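Local coordinates for membrane-associated protein VP24 (Marburg virus - Musoke, Kenya, 1980, PDB 4OR8) that may act as a minor matrix protein with a role in viral nucleocapsid assembly and virion budding, at residues K55-F59 with L167-K172; G113-K117 with V133-S137; S124-F129 with Y158-M163. All coordinates share one frame; numbering follows the deposited sequence.

Contact 1: residues K55-F59 with L167-K172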
ATOM      1  N   LYS B  55     -13.659   3.182 -13.837  1.00 25.95           N
ATOM      2  CA  LYS B  55     -14.792   2.279 -13.721  1.00 22.58           C
ATOM      3  C   LYS B  55     -14.741   1.221 -14.808  1.00 19.86           C
ATOM      4  O   LYS B  55     -14.653   1.532 -15.997  1.00 29.38           O
ATOM      5  CB  LYS B  55     -16.110   3.054 -13.791  1.00 26.81           C
ATOM      6  CG  LYS B  55     -16.317   4.003 -12.624  1.00 39.86           C
ATOM      7  CD  LYS B  55     -17.678   4.668 -12.676  1.00 47.55           C
ATOM      8  CE  LYS B  55     -17.873   5.592 -11.485  1.00 63.69           C
ATOM      9  NZ  LYS B  55     -19.232   6.196 -11.461  1.00 85.97           N
ATOM     10  N   TRP B  56     -14.777  -0.034 -14.386  1.00 22.26           N
ATOM     11  CA  TRP B  56     -14.845  -1.155 -15.309  1.00 21.74           C
ATOM     12  C   TRP B  56     -15.654  -2.261 -14.659  1.00 16.70           C
ATOM     13  O   TRP B  56     -15.389  -2.641 -13.520  1.00 20.71           O
ATOM     14  CB  TRP B  56     -13.448  -1.652 -15.667  1.00 19.42           C
ATOM     15  CG  TRP B  56     -13.474  -2.889 -16.491  1.00 23.85           C
ATOM     16  CD1 TRP B  56     -13.522  -2.968 -17.850  1.00 16.85           C
ATOM     17  CD2 TRP B  56     -13.469  -4.237 -16.010  1.00 20.05           C
ATOM     18  NE1 TRP B  56     -13.542  -4.280 -18.247  1.00 14.55           N
ATOM     19  CE2 TRP B  56     -13.512  -5.081 -17.135  1.00 19.19           C
ATOM     20  CE3 TRP B  56     -13.432  -4.811 -14.736  1.00 14.38           C
ATOM     21  CZ2 TRP B  56     -13.516  -6.469 -17.025  1.00 17.82           C
ATOM     22  CZ3 TRP B  56     -13.436  -6.185 -14.629  1.00 13.51           C
ATOM     23  CH2 TRP B  56     -13.477  -7.000 -15.765  1.00 14.24           C
ATOM     24  N   GLY B  57     -16.640  -2.779 -15.382  1.00 17.14           N
ATOM     25  CA  GLY B  57     -17.586  -3.706 -14.794  1.00 22.42           C
ATOM     26  C   GLY B  57     -18.282  -3.001 -13.649  1.00 21.79           C
ATOM     27  O   GLY B  57     -18.690  -1.848 -13.784  1.00 24.53           O
ATOM     28  N   ASN B  58     -18.403  -3.679 -12.514  1.00 21.42           N
ATOM     29  CA  ASN B  58     -18.952  -3.050 -11.319  1.00 16.88           C
ATOM     30  C   ASN B  58     -17.854  -2.654 -10.336  1.00 18.39           C
ATOM     31  O   ASN B  58     -18.113  -2.452  -9.151  1.00 23.69           O
ATOM     32  CB  ASN B  58     -19.985  -3.957 -10.644  1.00 14.04           C
ATOM     33  CG  ASN B  58     -19.410  -5.297 -10.244  1.00 19.72           C
ATOM     34  OD1 ASN B  58     -18.279  -5.629 -10.597  1.00 26.79           O
ATOM     35  ND2 ASN B  58     -20.192  -6.083  -9.515  1.00 24.14           N
ATOM     36  N   PHE B  59     -16.625  -2.551 -10.835  1.00 20.96           N
ATOM     37  CA  PHE B  59     -15.507  -2.093 -10.018  1.00 17.64           C
ATOM     38  C   PHE B  59     -15.342  -0.591 -10.158  1.00 21.21           C
ATOM     39  O   PHE B  59     -15.434  -0.051 -11.260  1.00 26.32           O
ATOM     40  CB  PHE B  59     -14.196  -2.754 -10.450  1.00 18.53           C
ATOM     41  CG  PHE B  59     -14.114  -4.224 -10.153  1.00 26.47           C
ATOM     42  CD1 PHE B  59     -13.703  -4.673  -8.909  1.00 28.12           C
ATOM     43  CD2 PHE B  59     -14.413  -5.159 -11.129  1.00 20.32           C
ATOM     44  CE1 PHE B  59     -13.612  -6.026  -8.640  1.00 25.92           C
ATOM     45  CE2 PHE B  59     -14.322  -6.512 -10.866  1.00 27.90           C
ATOM     46  CZ  PHE B  59     -13.921  -6.946  -9.618  1.00 21.42           C
ATOM     47  N   LEU B 167     -17.390 -13.397 -13.832  1.00 18.12           N
ATOM     48  CA  LEU B 167     -16.272 -12.590 -14.302  1.00 13.00           C
ATOM     49  C   LEU B 167     -15.757 -11.644 -13.225  1.00 14.91           C
ATOM     50  O   LEU B 167     -14.550 -11.527 -13.026  1.00 21.10           O
ATOM     51  CB  LEU B 167     -16.661 -11.801 -15.547  1.00 15.31           C
ATOM     52  CG  LEU B 167     -15.535 -10.931 -16.104  1.00 19.35           C
ATOM     53  CD1 LEU B 167     -14.356 -11.804 -16.510  1.00 14.43           C
ATOM     54  CD2 LEU B 167     -16.020 -10.075 -17.269  1.00 13.68           C
ATOM     55  N   MET B 168     -16.673 -10.979 -12.530  1.00 15.77           N
ATOM     56  CA  MET B 168     -16.299 -10.072 -11.452  1.00 13.02           C
ATOM     57  C   MET B 168     -15.705 -10.842 -10.276  1.00 17.18           C
ATOM     58  O   MET B 168     -14.699 -10.433  -9.701  1.00 23.60           O
ATOM     59  CB  MET B 168     -17.504  -9.251 -10.996  1.00 11.18           C
ATOM     60  CG  MET B 168     -18.182  -8.467 -12.108  1.00 17.97           C
ATOM     61  SD  MET B 168     -17.082  -7.316 -12.964  1.00 27.17           S
ATOM     62  CE  MET B 168     -17.351  -7.826 -14.658  1.00 14.14           C
ATOM     63  N   ALA B 169     -16.328 -11.963  -9.925  1.00 16.82           N
ATOM     64  CA  ALA B 169     -15.841 -12.797  -8.829  1.00 12.09           C
ATOM     65  C   ALA B 169     -14.435 -13.327  -9.101  1.00 20.93           C
ATOM     66  O   ALA B 169     -13.613 -13.453  -8.188  1.00 19.88           O
ATOM     67  CB  ALA B 169     -16.799 -13.948  -8.574  1.00 16.02           C
ATOM     68  N   GLY B 170     -14.165 -13.635 -10.366  1.00 18.79           N
ATOM     69  CA  GLY B 170     -12.861 -14.117 -10.777  1.00 13.76           C
ATOM     70  C   GLY B 170     -11.759 -13.085 -10.633  1.00 19.43           C
ATOM     71  O   GLY B 170     -10.657 -13.415 -10.193  1.00 20.74           O
ATOM     72  N   VAL B 171     -12.054 -11.842 -11.003  1.00 17.57           N
ATOM     73  CA  VAL B 171     -11.082 -10.757 -10.920  1.00 16.18           C
ATOM     74  C   VAL B 171     -10.749 -10.434  -9.466  1.00 18.56           C
ATOM     75  O   VAL B 171      -9.585 -10.207  -9.124  1.00 17.34           O
ATOM     76  CB  VAL B 171     -11.584  -9.488 -11.646  1.00 21.04           C
ATOM     77  CG1 VAL B 171     -10.648  -8.321 -11.396  1.00 14.83           C
ATOM     78  CG2 VAL B 171     -11.717  -9.753 -13.135  1.00 12.36           C
ATOM     79  N   LYS B 172     -11.769 -10.427  -8.612  1.00 16.42           N
ATOM     80  CA  LYS B 172     -11.565 -10.226  -7.181  1.00 21.06           C
ATOM     81  C   LYS B 172     -10.693 -11.343  -6.621  1.00 27.70           C
ATOM     82  O   LYS B 172      -9.826 -11.109  -5.776  1.00 26.10           O
ATOM     83  CB  LYS B 172     -12.901 -10.183  -6.435  1.00 20.53           C
ATOM     84  CG  LYS B 172     -13.732  -8.941  -6.707  1.00 31.29           C
ATOM     85  CD  LYS B 172     -15.102  -9.023  -6.047  1.00 32.23           C
ATOM     86  CE  LYS B 172     -15.011  -8.917  -4.532  1.00 36.02           C
ATOM     87  NZ  LYS B 172     -14.543  -7.575  -4.090  1.00 48.97           N
TER

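Contact 2: residues G113-K117 with V133-S137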
ATOM      1  N   GLY B 113      -5.867  -7.055 -17.550  1.00 20.58           N
ATOM      2  CA  GLY B 113      -5.752  -7.904 -18.721  1.00 19.32           C
ATOM      3  C   GLY B 113      -5.240  -9.282 -18.347  1.00 19.41           C
ATOM      4  O   GLY B 113      -5.705 -10.296 -18.864  1.00 18.20           O
ATOM      5  N   VAL B 114      -4.277  -9.312 -17.433  1.00 19.07           N
ATOM      6  CA  VAL B 114      -3.732 -10.562 -16.923  1.00 18.60           C
ATOM      7  C   VAL B 114      -4.783 -11.355 -16.144  1.00 19.42           C
ATOM      8  O   VAL B 114      -4.909 -12.567 -16.316  1.00 22.78           O
ATOM      9  CB  VAL B 114      -2.498 -10.300 -16.029  1.00 18.26           C
ATOM     10  CG1 VAL B 114      -2.059 -11.572 -15.318  1.00 22.10           C
ATOM     11  CG2 VAL B 114      -1.364  -9.733 -16.859  1.00 19.13           C
ATOM     12  N   ALA B 115      -5.536 -10.656 -15.298  1.00 19.70           N
ATOM     13  CA  ALA B 115      -6.552 -11.278 -14.448  1.00 17.65           C
ATOM     14  C   ALA B 115      -7.620 -11.983 -15.276  1.00 28.56           C
ATOM     15  O   ALA B 115      -8.091 -13.060 -14.911  1.00 30.76           O
ATOM     16  CB  ALA B 115      -7.191 -10.243 -13.549  1.00 15.46           C
ATOM     17  N   LEU B 116      -7.997 -11.376 -16.395  1.00 24.75           N
ATOM     18  CA  LEU B 116      -8.990 -11.974 -17.282  1.00 21.73           C
ATOM     19  C   LEU B 116      -8.526 -13.298 -17.886  1.00 28.11           C
ATOM     20  O   LEU B 116      -9.342 -14.070 -18.394  1.00 34.52           O
ATOM     21  CB  LEU B 116      -9.376 -11.006 -18.404  1.00 21.50           C
ATOM     22  CG  LEU B 116     -10.587 -10.090 -18.207  1.00 19.84           C
ATOM     23  CD1 LEU B 116     -10.481  -9.297 -16.919  1.00 19.56           C
ATOM     24  CD2 LEU B 116     -10.721  -9.155 -19.395  1.00 21.36           C
ATOM     25  N   LYS B 117      -7.223 -13.560 -17.846  1.00 26.32           N
ATOM     26  CA  LYS B 117      -6.708 -14.810 -18.397  1.00 30.76           C
ATOM     27  C   LYS B 117      -6.400 -15.825 -17.301  1.00 30.15           C
ATOM     28  O   LYS B 117      -5.819 -16.868 -17.580  1.00 33.31           O
ATOM     29  CB  LYS B 117      -5.472 -14.585 -19.280  1.00 31.83           C
ATOM     30  CG  LYS B 117      -5.715 -13.681 -20.485  1.00 43.93           C
ATOM     31  CD  LYS B 117      -6.814 -14.218 -21.396  1.00 52.37           C
ATOM     32  CE  LYS B 117      -6.392 -15.522 -22.059  1.00 66.72           C
ATOM     33  NZ  LYS B 117      -7.473 -16.087 -22.917  1.00 65.61           N
ATOM     34  N   VAL B 133     -14.129 -12.848 -23.385  1.00 19.14           N
ATOM     35  CA  VAL B 133     -13.147 -12.496 -22.365  1.00 19.63           C
ATOM     36  C   VAL B 133     -11.754 -12.383 -22.982  1.00 22.19           C
ATOM     37  O   VAL B 133     -10.957 -11.525 -22.599  1.00 25.27           O
ATOM     38  CB  VAL B 133     -13.139 -13.522 -21.210  1.00 21.48           C
ATOM     39  CG1 VAL B 133     -11.976 -13.269 -20.264  1.00 16.63           C
ATOM     40  CG2 VAL B 133     -14.457 -13.475 -20.451  1.00 18.89           C
ATOM     41  N   HIS B 134     -11.477 -13.239 -23.957  1.00 25.04           N
ATOM     42  CA  HIS B 134     -10.206 -13.194 -24.664  1.00 25.47           C
ATOM     43  C   HIS B 134     -10.041 -11.880 -25.420  1.00 27.59           C
ATOM     44  O   HIS B 134      -8.979 -11.259 -25.379  1.00 23.99           O
ATOM     45  CB  HIS B 134     -10.085 -14.372 -25.627  1.00 22.82           C
ATOM     46  CG  HIS B 134      -8.772 -14.434 -26.338  1.00 38.61           C
ATOM     47  ND1 HIS B 134      -8.640 -14.159 -27.683  1.00 46.57           N
ATOM     48  CD2 HIS B 134      -7.530 -14.735 -25.892  1.00 38.92           C
ATOM     49  CE1 HIS B 134      -7.373 -14.292 -28.034  1.00 50.06           C
ATOM     50  NE2 HIS B 134      -6.679 -14.641 -26.966  1.00 53.68           N
ATOM     51  N   MET B 135     -11.097 -11.459 -26.107  1.00 26.78           N
ATOM     52  CA  MET B 135     -11.091 -10.186 -26.814  1.00 20.63           C
ATOM     53  C   MET B 135     -10.901  -9.028 -25.841  1.00 22.16           C
ATOM     54  O   MET B 135     -10.121  -8.115 -26.107  1.00 24.00           O
ATOM     55  CB  MET B 135     -12.389  -9.999 -27.606  1.00 32.21           C
ATOM     56  CG  MET B 135     -12.449 -10.786 -28.905  1.00 37.72           C
ATOM     57  SD  MET B 135     -13.987 -10.530 -29.815  1.00 58.09           S
ATOM     58  CE  MET B 135     -15.104 -11.618 -28.937  1.00 35.34           C
ATOM     59  N   LEU B 136     -11.618  -9.071 -24.718  1.00 20.98           N
ATOM     60  CA  LEU B 136     -11.501  -8.040 -23.689  1.00 19.02           C
ATOM     61  C   LEU B 136     -10.080  -7.969 -23.160  1.00 15.12           C
ATOM     62  O   LEU B 136      -9.511  -6.889 -23.008  1.00 16.95           O
ATOM     63  CB  LEU B 136     -12.463  -8.314 -22.533  1.00 16.18           C
ATOM     64  CG  LEU B 136     -13.953  -8.152 -22.829  1.00 28.20           C
ATOM     65  CD1 LEU B 136     -14.792  -8.511 -21.609  1.00 23.78           C
ATOM     66  CD2 LEU B 136     -14.255  -6.737 -23.292  1.00 21.78           C
ATOM     67  N   SER B 137      -9.511  -9.136 -22.889  1.00 19.48           N
ATOM     68  CA  SER B 137      -8.161  -9.221 -22.353  1.00 21.27           C
ATOM     69  C   SER B 137      -7.142  -8.582 -23.291  1.00 24.72           C
ATOM     70  O   SER B 137      -6.275  -7.830 -22.849  1.00 23.31           O
ATOM     71  CB  SER B 137      -7.788 -10.676 -22.074  1.00 14.15           C
ATOM     72  OG  SER B 137      -6.507 -10.755 -21.479  1.00 27.11           O
TER

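Contact 3: residues S124-F129 with Y158-M163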
ATOM      1  N   SER B 124     -14.904 -21.904 -15.532  1.00 44.21           N
ATOM      2  CA  SER B 124     -16.354 -21.994 -15.368  1.00 46.23           C
ATOM      3  C   SER B 124     -17.122 -21.082 -16.325  1.00 38.67           C
ATOM      4  O   SER B 124     -18.316 -20.837 -16.140  1.00 37.69           O
ATOM      5  CB  SER B 124     -16.746 -21.678 -13.925  1.00 38.49           C
ATOM      6  OG  SER B 124     -16.262 -20.404 -13.539  1.00 39.59           O
ATOM      7  N   LEU B 125     -16.434 -20.583 -17.345  1.00 31.31           N
ATOM      8  CA  LEU B 125     -17.066 -19.754 -18.360  1.00 27.69           C
ATOM      9  C   LEU B 125     -17.504 -20.611 -19.537  1.00 28.75           C
ATOM     10  O   LEU B 125     -16.838 -21.586 -19.886  1.00 27.35           O
ATOM     11  CB  LEU B 125     -16.096 -18.684 -18.860  1.00 32.15           C
ATOM     12  CG  LEU B 125     -15.495 -17.728 -17.833  1.00 23.70           C
ATOM     13  CD1 LEU B 125     -14.556 -16.747 -18.516  1.00 22.55           C
ATOM     14  CD2 LEU B 125     -16.589 -16.997 -17.083  1.00 29.81           C
ATOM     15  N   ILE B 126     -18.624 -20.244 -20.147  1.00 24.82           N
ATOM     16  CA  ILE B 126     -19.055 -20.884 -21.381  1.00 25.13           C
ATOM     17  C   ILE B 126     -18.138 -20.430 -22.515  1.00 24.70           C
ATOM     18  O   ILE B 126     -17.716 -19.274 -22.542  1.00 25.15           O
ATOM     19  CB  ILE B 126     -20.531 -20.562 -21.692  1.00 30.79           C
ATOM     20  CG1 ILE B 126     -20.788 -19.059 -21.589  1.00 21.98           C
ATOM     21  CG2 ILE B 126     -21.439 -21.298 -20.731  1.00 20.46           C
ATOM     22  CD1 ILE B 126     -22.248 -18.691 -21.707  1.00 26.11           C
ATOM     23  N   PRO B 127     -17.812 -21.349 -23.444  1.00 30.34           N
ATOM     24  CA  PRO B 127     -16.839 -21.133 -24.526  1.00 29.80           C
ATOM     25  C   PRO B 127     -17.074 -19.856 -25.329  1.00 29.53           C
ATOM     26  O   PRO B 127     -16.113 -19.173 -25.684  1.00 31.18           O
ATOM     27  CB  PRO B 127     -17.042 -22.356 -25.420  1.00 31.07           C
ATOM     28  CG  PRO B 127     -17.511 -23.410 -24.488  1.00 31.57           C
ATOM     29  CD  PRO B 127     -18.382 -22.708 -23.492  1.00 28.26           C
ATOM     30  N   GLY B 128     -18.334 -19.542 -25.610  1.00 22.96           N
ATOM     31  CA  GLY B 128     -18.664 -18.329 -26.330  1.00 22.34           C
ATOM     32  C   GLY B 128     -18.236 -17.084 -25.579  1.00 27.89           C
ATOM     33  O   GLY B 128     -17.636 -16.177 -26.155  1.00 26.87           O
ATOM     34  N   PHE B 129     -18.541 -17.045 -24.286  1.00 27.52           N
ATOM     35  CA  PHE B 129     -18.168 -15.916 -23.441  1.00 20.29           C
ATOM     36  C   PHE B 129     -16.673 -15.935 -23.146  1.00 28.72           C
ATOM     37  O   PHE B 129     -16.056 -14.888 -22.944  1.00 27.71           O
ATOM     38  CB  PHE B 129     -18.965 -15.942 -22.139  1.00 31.18           C
ATOM     39  CG  PHE B 129     -18.645 -14.809 -21.207  1.00 26.38           C
ATOM     40  CD1 PHE B 129     -18.950 -13.502 -21.552  1.00 28.10           C
ATOM     41  CD2 PHE B 129     -18.050 -15.054 -19.981  1.00 24.03           C
ATOM     42  CE1 PHE B 129     -18.658 -12.456 -20.694  1.00 26.19           C
ATOM     43  CE2 PHE B 129     -17.758 -14.012 -19.117  1.00 32.83           C
ATOM     44  CZ  PHE B 129     -18.062 -12.710 -19.476  1.00 27.94           C
ATOM     45  N   TYR B 158     -24.045 -14.868 -24.968  1.00 30.43           N
ATOM     46  CA  TYR B 158     -22.923 -15.305 -24.142  1.00 33.06           C
ATOM     47  C   TYR B 158     -22.711 -14.457 -22.891  1.00 25.45           C
ATOM     48  O   TYR B 158     -22.299 -14.973 -21.855  1.00 25.01           O
ATOM     49  CB  TYR B 158     -21.642 -15.370 -24.974  1.00 26.38           C
ATOM     50  CG  TYR B 158     -21.700 -16.412 -26.064  1.00 24.81           C
ATOM     51  CD1 TYR B 158     -22.274 -17.653 -25.829  1.00 27.32           C
ATOM     52  CD2 TYR B 158     -21.197 -16.152 -27.331  1.00 31.88           C
ATOM     53  CE1 TYR B 158     -22.336 -18.612 -26.820  1.00 31.36           C
ATOM     54  CE2 TYR B 158     -21.254 -17.104 -28.332  1.00 36.96           C
ATOM     55  CZ  TYR B 158     -21.825 -18.334 -28.069  1.00 39.54           C
ATOM     56  OH  TYR B 158     -21.888 -19.289 -29.058  1.00 34.42           O
ATOM     57  N   LEU B 159     -22.988 -13.163 -22.987  1.00 25.45           N
ATOM     58  CA  LEU B 159     -22.856 -12.280 -21.832  1.00 31.57           C
ATOM     59  C   LEU B 159     -24.133 -12.285 -20.993  1.00 30.08           C
ATOM     60  O   LEU B 159     -24.965 -11.381 -21.094  1.00 37.66           O
ATOM     61  CB  LEU B 159     -22.489 -10.855 -22.268  1.00 37.35           C
ATOM     62  CG  LEU B 159     -22.284  -9.797 -21.175  1.00 29.37           C
ATOM     63  CD1 LEU B 159     -21.331 -10.291 -20.103  1.00 29.89           C
ATOM     64  CD2 LEU B 159     -21.775  -8.498 -21.776  1.00 37.59           C
ATOM     65  N   THR B 160     -24.287 -13.318 -20.173  1.00 20.05           N
ATOM     66  CA  THR B 160     -25.436 -13.419 -19.282  1.00 26.51           C
ATOM     67  C   THR B 160     -25.107 -12.825 -17.916  1.00 24.57           C
ATOM     68  O   THR B 160     -23.955 -12.487 -17.641  1.00 24.60           O
ATOM     69  CB  THR B 160     -25.882 -14.879 -19.110  1.00 30.75           C
ATOM     70  OG1 THR B 160     -24.784 -15.664 -18.626  1.00 31.93           O
ATOM     71  CG2 THR B 160     -26.353 -15.447 -20.437  1.00 19.78           C
ATOM     72  N   SER B 161     -26.116 -12.698 -17.062  1.00 20.58           N
ATOM     73  CA  SER B 161     -25.895 -12.173 -15.720  1.00 27.69           C
ATOM     74  C   SER B 161     -24.956 -13.091 -14.937  1.00 27.37           C
ATOM     75  O   SER B 161     -24.076 -12.621 -14.218  1.00 23.58           O
ATOM     76  CB  SER B 161     -27.220 -11.986 -14.974  1.00 25.09           C
ATOM     77  OG  SER B 161     -27.782 -13.232 -14.605  1.00 29.90           O
ATOM     78  N   ASP B 162     -25.148 -14.398 -15.091  1.00 22.10           N
ATOM     79  CA  ASP B 162     -24.271 -15.392 -14.476  1.00 30.03           C
ATOM     80  C   ASP B 162     -22.812 -15.207 -14.887  1.00 32.26           C
ATOM     81  O   ASP B 162     -21.915 -15.205 -14.041  1.00 21.43           O
ATOM     82  CB  ASP B 162     -24.729 -16.804 -14.842  1.00 25.61           C
ATOM     83  CG  ASP B 162     -25.774 -17.343 -13.890  1.00 38.93           C
ATOM     84  OD1 ASP B 162     -26.376 -16.538 -13.148  1.00 50.59           O
ATOM     85  OD2 ASP B 162     -25.992 -18.573 -13.886  1.00 40.15           O
ATOM     86  N   MET B 163     -22.584 -15.053 -16.188  1.00 18.71           N
ATOM     87  CA  MET B 163     -21.235 -14.867 -16.710  1.00 24.91           C
ATOM     88  C   MET B 163     -20.608 -13.554 -16.247  1.00 19.10           C
ATOM     89  O   MET B 163     -19.405 -13.483 -16.007  1.00 27.28           O
ATOM     90  CB  MET B 163     -21.232 -14.967 -18.236  1.00 20.85           C
ATOM     91  CG  MET B 163     -21.459 -16.381 -18.743  1.00 23.60           C
ATOM     92  SD  MET B 163     -20.134 -17.506 -18.254  1.00 27.10           S
ATOM     93  CE  MET B 163     -21.068 -18.976 -17.838  1.00 24.91           C
TER

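Contact 1: residues K55-F59 with L167-K172
Met168 lays its thioether alongside the Trp56 and Phe59 rings, spanning the space between them from one flank, a Met-aromatic contact with an aromatic ring from each strand of a beta hairpin. The hairpin joins strands 51-56 and 59-64 through a type II' turn running from Trp56 to Phe59, and it rests on helix 161-178. Met168 SD lies 4.9 Å from the centroid of the six-membered ring of Trp56 and 4.7 Å from the centroid of the Phe59 ring, oblique to both. The methionine chain bends at chi2 (-58°) and again at chi3, so that the sulfur and then CE face the hairpin, Met168 CE coming 4.1 Å from Trp56 CH2. Gly57 takes a positive phi (60°) at the turn, and its CA faces Met168 SD at 4.1 Å with no side chain between. One helical turn on, Val171 divides its two methyls between the rings, Val171 CG2 reaching Trp56 CH2 at 4.2 Å and Val171 CG1 reaching Phe59 CZ at 4.0 Å. Leu116 touches both Trp56 and Val171, while the rings of His246 and Phe59 meet in an edge-to-face pair. At the outer end of the Phe59 ring, Lys172 offers its aliphatic part, with Lys172 CG near the ring plane, 3.5 Å from Phe59 CE1.

Contact 2: residues G113-K117 with V133-S137
Ser137 and Gly113 meet where the two backbones come nearest, their CA atoms only 4.6 Å apart, and this is the tight side of the contact. Ser137 OG donates to Gly113 O over 2.8 Å. The hydroxyl approaches with a C=O...O angle of 130° and is tilted 29° from the carbonyl plane, a position it owes to a chi1 of -176°, which swings OG away from its own backbone N and across to the facing helix. One bond thus pairs a buried hydroxyl with a buried main-chain oxygen. Beside it, Leu116 extends the packing in apolar form: Leu116 CD2 lies 3.7 Å from Leu136 CB, and Leu116 CB meets Val133 CG1 at 3.9 Å.

The arrangement is a close helix-helix approach between helix 104-115, with the residues that follow it, and helix 127-142. Gly113, with no side chain, probably helps the backbones to approach, and Ser137 bridges them with its hydroxyl. Helix 161-178 lies against the first segment too, through contacts of Phe174 with Val114 and Ala115.

The more exposed side is held by a flexible lysine and a histidine, with no hydrogen bond or salt bridge between them. Lys117, partly exposed, folds at chi2 and chi3 so that its methylenes run past Ser137, Lys117 CD standing 3.7 Å from Ser137 CB. Its amino group then arrives at the rim of the His134 imidazole, in the ring plane, with Lys117 NZ 3.3 Å from His134 CD2. It meets a carbon there: Lys117 NZ and His134 NE2 remain 4.4 Å apart.

Contact 3: residues S124-F129 with Y158-M163
Gly128 rests on the ring of Tyr158, and this CH-pi contact is the first of two in which aliphatic carbon meets an aromatic face. Gly128 CA sits over the middle of the ring, 3.3 Å from the Tyr158 centroid and 6° off the normal. Glycine's bare CA allows the backbone to lie close against the ring. In the second, Met163 CB covers one face of Phe129 at 3.8 Å from the ring centroid, displaced toward the rim. Phe129 reaches that place because its CG stands opposite the backbone N (chi1 -180°), carrying the ring between the two segments.

Apolar side chains close the rest. Phe129 CE1 meets Leu159 CD1 at 3.5 Å, Phe129 CB lies beside Tyr158 CB, and the Ile126 side chain crosses Met163 obliquely, its CG2 being 3.7 Å from Met163 CE. Leu125 CD2 comes to the edge of the Phe129 ring, in its plane, and also touches Met163 SD at 3.8 Å.

The sulfur supplies the third kind of interaction. Bent at chi2 and again at chi3, Met163 places SD beside Phe129 as a Met-aromatic contact, oblique at 4.6 Å from the ring centroid. The same atom accepts a weak but nearly straight hydrogen bond from Ile126 N, 3.7 Å away.

Here the start of helix 127-142 meets the junction between helices 152-158 and 161-178, an inverse gamma turn centred on Leu159. Ile126 and Thr160 are N-caps, and Thr160 OG1 takes a weak capping bond from Met163 N. Tyr158 O and Met163 O also touch Phe129, but the one hydrogen bond between the segments is the weak one to sulfur, so shape and dispersion probably outweigh directional polar forces.

The centres of contacts 1 and 2, both buried, lie about 12 and 11 Å from the centre of the chain, whereas that of contact 3, partly buried, lies about 23 Å from it. Helix 161-178 serves contacts 1 and 3, and helix 127-142 serves contacts 2 and 3, so contact 3 shares one helix with each of the others. They also touch: Leu116 CD1 of contact 2 packs on Trp56 CH2 of contact 1 at 3.9 Å, and Val133 CG2 of contact 2 on Leu125 CD1 of contact 3 at 3.8 Å. Methionine sulfur lies beside two hairpin rings in contact 1, and beside the single Phe129 ring in contact 3. Contact 2 instead combines leucine and valine packing with a hydroxyl-to-carbonyl bond.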